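Local coordinates for TIR-NB-LRR type resistance protein RPV1 (Vitis rotundifolia, PDB 5KU7) that is a plant disease-resistance protein of the TIR-NB-LRR class, represented here by its TIR domain, a signalling module with a flavodoxin-like fold, at residues 98-109 / 137-148. Sequence-based numbering, arbitrary orientation.
Sequences PIFYHVDPSHVR and LTEAANLSGWHL
L137 sets its CD2 methyl 4.0 Å from CG1 of V108, the two side chains crossing nearly at right angles where helices 105-109 and 137-141 pack; L79, L82 and F68 close in round the leucine. One residue on, OG1 of T138 is hydrogen-bonded to R134 O and Q111 NE2; R109 O, 2.9 Å from OG1, is within reach of the same proton, its bond not settled. A141 fills the middle: its CB meets V108 CG1 and the CB of R109, while its CA sits in the plane of the F100 ring, at the edge, 3.6 Å from CZ. P105 CB lies over the centre of one face of that ring. The chain then wraps P98, whose CG touches the carbonyl oxygens of A140 and L143.

From W146 the segment becomes the edge strand, parallel to 98-101. Four backbone hydrogen bonds join them: W146 N to P98 O, F100 N to W146 O (2.8 Å, 175°), L148 N to F100 O and H102 N to L148 O. W146 CE3 approaches I99 CG1, with helix 154-175 behind the indole. With CG anti to the backbone N (chi1 -177°), H147 swings its ring back across the first segment, one face against P105 CD (CH-pi, 3.5 Å to the centroid) and its edge toward F100 O. L148 CD2 touches I99 CG2 and nears the Y101 ring edge at CD1.

Backbone hydrogen bonds thus hold the outermost strand in register, while V108, L137 and A141 join the helices through apolar contact.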
loop_
_atom_site.group_PDB
_atom_site.type_symbol
_atom_site.label_atom_id
_atom_site.label_comp_id
_atom_site.label_asym_id
_atom_site.label_seq_id
_atom_site.Cartn_x
_atom_site.Cartn_y
_atom_site.Cartn_z
ATOM N N PRO A 98 3.127 -15.859 9.549
ATOM C CA PRO A 98 2.476 -15.824 8.235
ATOM C C PRO A 98 1.379 -14.753 8.148
ATOM O O PRO A 98 0.578 -14.569 9.077
ATOM C CB PRO A 98 1.891 -17.232 8.099
ATOM C CG PRO A 98 1.596 -17.658 9.543
ATOM C CD PRO A 98 2.581 -16.913 10.435
ATOM N N ILE A 99 1.390 -14.045 7.033
ATOM C CA ILE A 99 0.373 -13.080 6.659
ATOM C C ILE A 99 -0.359 -13.600 5.449
ATOM O O ILE A 99 0.261 -13.895 4.428
ATOM C CB ILE A 99 0.948 -11.711 6.271
ATOM C CG1 ILE A 99 1.690 -11.091 7.437
ATOM C CG2 ILE A 99 -0.184 -10.799 5.773
ATOM C CD1 ILE A 99 2.537 -9.931 7.024
ATOM N N PHE A 100 -1.668 -13.711 5.561
ATOM C CA PHE A 100 -2.468 -14.172 4.455
ATOM C C PHE A 100 -3.076 -12.942 3.822
ATOM O O PHE A 100 -4.082 -12.428 4.291
ATOM C CB PHE A 100 -3.501 -15.183 4.946
ATOM C CG PHE A 100 -2.879 -16.344 5.714
ATOM C CD1 PHE A 100 -2.307 -17.422 5.035
ATOM C CD2 PHE A 100 -2.843 -16.346 7.111
ATOM C CE1 PHE A 100 -1.720 -18.489 5.732
ATOM C CE2 PHE A 100 -2.256 -17.401 7.817
ATOM C CZ PHE A 100 -1.690 -18.479 7.128
ATOM N N TYR A 101 -2.418 -12.454 2.774
ATOM C CA TYR A 101 -2.750 -11.172 2.175
ATOM C C TYR A 101 -3.812 -11.295 1.095
ATOM O O TYR A 101 -3.510 -11.613 -0.061
ATOM C CB TYR A 101 -1.493 -10.505 1.593
ATOM C CG TYR A 101 -1.773 -9.101 1.085
ATOM C CD1 TYR A 101 -2.095 -8.072 1.975
ATOM C CD2 TYR A 101 -1.726 -8.804 -0.279
ATOM C CE1 TYR A 101 -2.355 -6.786 1.525
ATOM C CE2 TYR A 101 -2.007 -7.525 -0.742
ATOM C CZ TYR A 101 -2.311 -6.524 0.165
ATOM O OH TYR A 101 -2.561 -5.261 -0.281
ATOM N N HIS A 102 -5.058 -11.037 1.491
ATOM C CA HIS A 102 -6.210 -11.097 0.597
ATOM C C HIS A 102 -6.352 -12.473 -0.029
ATOM O O HIS A 102 -6.844 -12.608 -1.149
ATOM C CB HIS A 102 -6.115 -10.025 -0.490
ATOM C CG HIS A 102 -6.025 -8.634 0.051
ATOM N ND1 HIS A 102 -5.805 -7.533 -0.752
ATOM C CD2 HIS A 102 -6.135 -8.164 1.316
ATOM C CE1 HIS A 102 -5.772 -6.448 -0.000
ATOM N NE2 HIS A 102 -5.969 -6.803 1.258
ATOM N N VAL A 103 -5.928 -13.491 0.709
ATOM C CA VAL A 103 -6.127 -14.879 0.292
ATOM C C VAL A 103 -6.605 -15.674 1.477
ATOM O O VAL A 103 -6.271 -15.353 2.617
ATOM C CB VAL A 103 -4.842 -15.532 -0.261
ATOM C CG1 VAL A 103 -4.248 -14.667 -1.373
ATOM C CG2 VAL A 103 -3.852 -15.734 0.854
ATOM N N ASP A 104 -7.408 -16.693 1.207
ATOM C CA ASP A 104 -7.962 -17.535 2.255
ATOM C C ASP A 104 -6.878 -18.424 2.851
ATOM O O ASP A 104 -6.246 -19.191 2.128
ATOM C CB ASP A 104 -9.113 -18.369 1.694
ATOM C CG ASP A 104 -9.859 -19.146 2.767
ATOM O OD1 ASP A 104 -9.224 -19.591 3.751
ATOM O OD2 ASP A 104 -11.090 -19.306 2.625
ATOM N N PRO A 105 -6.659 -18.323 4.177
ATOM C CA PRO A 105 -5.648 -19.166 4.830
ATOM C C PRO A 105 -5.823 -20.652 4.489
ATOM O O PRO A 105 -4.831 -21.358 4.331
ATOM C CB PRO A 105 -5.890 -18.909 6.324
ATOM C CG PRO A 105 -6.479 -17.532 6.381
ATOM C CD PRO A 105 -7.307 -17.393 5.122
ATOM N N SER A 106 -7.061 -21.116 4.353
ATOM C CA SER A 106 -7.289 -22.535 4.079
ATOM C C SER A 106 -6.929 -22.905 2.633
ATOM O O SER A 106 -6.572 -24.058 2.359
ATOM C CB SER A 106 -8.741 -22.936 4.398
ATOM O OG SER A 106 -9.663 -22.347 3.500
ATOM N N HIS A 107 -7.009 -21.936 1.718
ATOM C CA HIS A 107 -6.535 -22.149 0.343
ATOM C C HIS A 107 -5.039 -22.456 0.354
ATOM O O HIS A 107 -4.563 -23.325 -0.379
ATOM C CB HIS A 107 -6.792 -20.919 -0.545
ATOM C CG HIS A 107 -8.237 -20.699 -0.877
ATOM N ND1 HIS A 107 -8.658 -19.728 -1.760
ATOM C CD2 HIS A 107 -9.359 -21.324 -0.441
ATOM C CE1 HIS A 107 -9.975 -19.769 -1.863
ATOM N NE2 HIS A 107 -10.424 -20.728 -1.072
ATOM N N VAL A 108 -4.304 -21.752 1.206
ATOM C CA VAL A 108 -2.882 -22.010 1.344
ATOM C C VAL A 108 -2.654 -23.349 1.987
ATOM O O VAL A 108 -1.892 -24.160 1.479
ATOM C CB VAL A 108 -2.181 -20.944 2.202
ATOM C CG1 VAL A 108 -0.686 -21.242 2.297
ATOM C CG2 VAL A 108 -2.413 -19.573 1.615
ATOM N N ARG A 109 -3.371 -23.589 3.081
ATOM C CA ARG A 109 -3.192 -24.789 3.885
ATOM C C ARG A 109 -3.493 -26.027 3.064
ATOM O O ARG A 109 -2.821 -27.053 3.195
ATOM C CB ARG A 109 -4.096 -24.731 5.128
ATOM C CG ARG A 109 -3.788 -25.756 6.209
ATOM C CD ARG A 109 -4.620 -25.509 7.482
ATOM N NE ARG A 109 -6.061 -25.602 7.239
ATOM C CZ ARG A 109 -6.885 -24.557 7.196
ATOM N NH1 ARG A 109 -6.423 -23.323 7.393
ATOM N NH2 ARG A 109 -8.180 -24.747 6.964
ATOM N N LEU A 137 3.756 -25.406 2.711
ATOM C CA LEU A 137 2.581 -24.539 2.683
ATOM C C LEU A 137 1.651 -24.877 3.835
ATOM O O LEU A 137 1.255 -24.001 4.603
ATOM C CB LEU A 137 1.831 -24.670 1.357
ATOM C CG LEU A 137 2.491 -24.019 0.146
ATOM C CD1 LEU A 137 1.753 -24.415 -1.127
ATOM C CD2 LEU A 137 2.547 -22.496 0.301
ATOM N N THR A 138 1.335 -26.163 3.959
ATOM C CA THR A 138 0.393 -26.646 4.962
ATOM C C THR A 138 0.856 -26.348 6.385
ATOM O O THR A 138 0.067 -25.900 7.222
ATOM C CB THR A 138 0.172 -28.165 4.810
ATOM O OG1 THR A 138 -0.276 -28.446 3.481
ATOM C CG2 THR A 138 -0.871 -28.676 5.810
ATOM N N GLU A 139 2.132 -26.597 6.661
ATOM C CA GLU A 139 2.706 -26.284 7.970
ATOM C C GLU A 139 2.699 -24.772 8.246
ATOM O O GLU A 139 2.257 -24.318 9.303
ATOM C CB GLU A 139 4.131 -26.838 8.075
ATOM C CG GLU A 139 4.186 -28.363 8.154
ATOM C CD GLU A 139 5.590 -28.894 8.348
ATOM O OE1 GLU A 139 6.529 -28.083 8.440
ATOM O OE2 GLU A 139 5.754 -30.129 8.430
ATOM N N ALA A 140 3.181 -23.998 7.277
ATOM C CA ALA A 140 3.283 -22.553 7.437
ATOM C C ALA A 140 1.918 -21.927 7.733
ATOM O O ALA A 140 1.821 -21.015 8.549
ATOM C CB ALA A 140 3.884 -21.940 6.207
ATOM N N ALA A 141 0.874 -22.430 7.077
ATOM C CA ALA A 141 -0.462 -21.852 7.197
ATOM C C ALA A 141 -1.137 -22.215 8.520
ATOM O O ALA A 141 -2.167 -21.640 8.877
ATOM C CB ALA A 141 -1.331 -22.296 6.032
ATOM N N ASN A 142 -0.565 -23.174 9.246
ATOM C CA ASN A 142 -1.112 -23.548 10.547
ATOM C C ASN A 142 -0.425 -22.820 11.678
ATOM O O ASN A 142 -0.776 -22.998 12.835
ATOM C CB ASN A 142 -1.001 -25.048 10.780
ATOM C CG ASN A 142 -2.231 -25.793 10.334
ATOM O OD1 ASN A 142 -2.247 -26.413 9.275
ATOM N ND2 ASN A 142 -3.275 -25.740 11.146
ATOM N N LEU A 143 0.550 -21.989 11.339
ATOM C CA LEU A 143 1.162 -21.121 12.329
ATOM C C LEU A 143 0.207 -19.963 12.538
ATOM O O LEU A 143 -0.469 -19.550 11.600
ATOM C CB LEU A 143 2.525 -20.640 11.850
ATOM C CG LEU A 143 3.507 -21.757 11.495
ATOM C CD1 LEU A 143 4.777 -21.160 10.924
ATOM C CD2 LEU A 143 3.812 -22.572 12.732
ATOM N N SER A 144 0.142 -19.427 13.749
ATOM C CA SER A 144 -0.790 -18.337 14.000
ATOM C C SER A 144 -0.304 -17.081 13.291
ATOM O O SER A 144 0.846 -16.664 13.451
ATOM C CB SER A 144 -0.968 -18.074 15.498
ATOM O OG SER A 144 0.186 -17.488 16.062
ATOM N N GLY A 145 -1.172 -16.490 12.484
ATOM C CA GLY A 145 -0.788 -15.277 11.791
ATOM C C GLY A 145 -1.908 -14.269 11.693
ATOM O O GLY A 145 -2.732 -14.153 12.590
ATOM N N TRP A 146 -1.926 -13.540 10.587
ATOM C CA TRP A 146 -2.941 -12.546 10.336
ATOM C C TRP A 146 -3.570 -12.785 8.973
ATOM O O TRP A 146 -2.870 -12.879 7.965
ATOM C CB TRP A 146 -2.344 -11.139 10.383
ATOM C CG TRP A 146 -1.565 -10.839 11.620
ATOM C CD1 TRP A 146 -2.007 -10.152 12.714
ATOM C CD2 TRP A 146 -0.215 -11.224 11.907
ATOM N NE1 TRP A 146 -1.015 -10.084 13.663
ATOM C CE2 TRP A 146 0.093 -10.738 13.194
ATOM C CE3 TRP A 146 0.761 -11.936 11.208
ATOM C CZ2 TRP A 146 1.340 -10.945 13.796
ATOM C CZ3 TRP A 146 1.999 -12.136 11.801
ATOM C CH2 TRP A 146 2.277 -11.640 13.085
ATOM N N HIS A 147 -4.892 -12.890 8.950
ATOM C CA HIS A 147 -5.633 -12.903 7.705
ATOM C C HIS A 147 -6.095 -11.466 7.381
ATOM O O HIS A 147 -6.875 -10.876 8.120
ATOM C CB HIS A 147 -6.822 -13.855 7.799
ATOM C CG HIS A 147 -7.597 -13.976 6.526
ATOM N ND1 HIS A 147 -8.883 -14.469 6.481
ATOM C CD2 HIS A 147 -7.267 -13.672 5.248
ATOM C CE1 HIS A 147 -9.315 -14.457 5.233
ATOM N NE2 HIS A 147 -8.354 -13.979 4.464
ATOM N N LEU A 148 -5.596 -10.897 6.294
ATOM C CA LEU A 148 -5.911 -9.514 5.945
ATOM C C LEU A 148 -6.874 -9.467 4.783
ATOM O O LEU A 148 -6.622 -10.064 3.731
ATOM C CB LEU A 148 -4.649 -8.732 5.568
ATOM C CG LEU A 148 -3.798 -8.099 6.670
ATOM C CD1 LEU A 148 -3.457 -9.096 7.738
ATOM C CD2 LEU A 148 -2.551 -7.488 6.083
#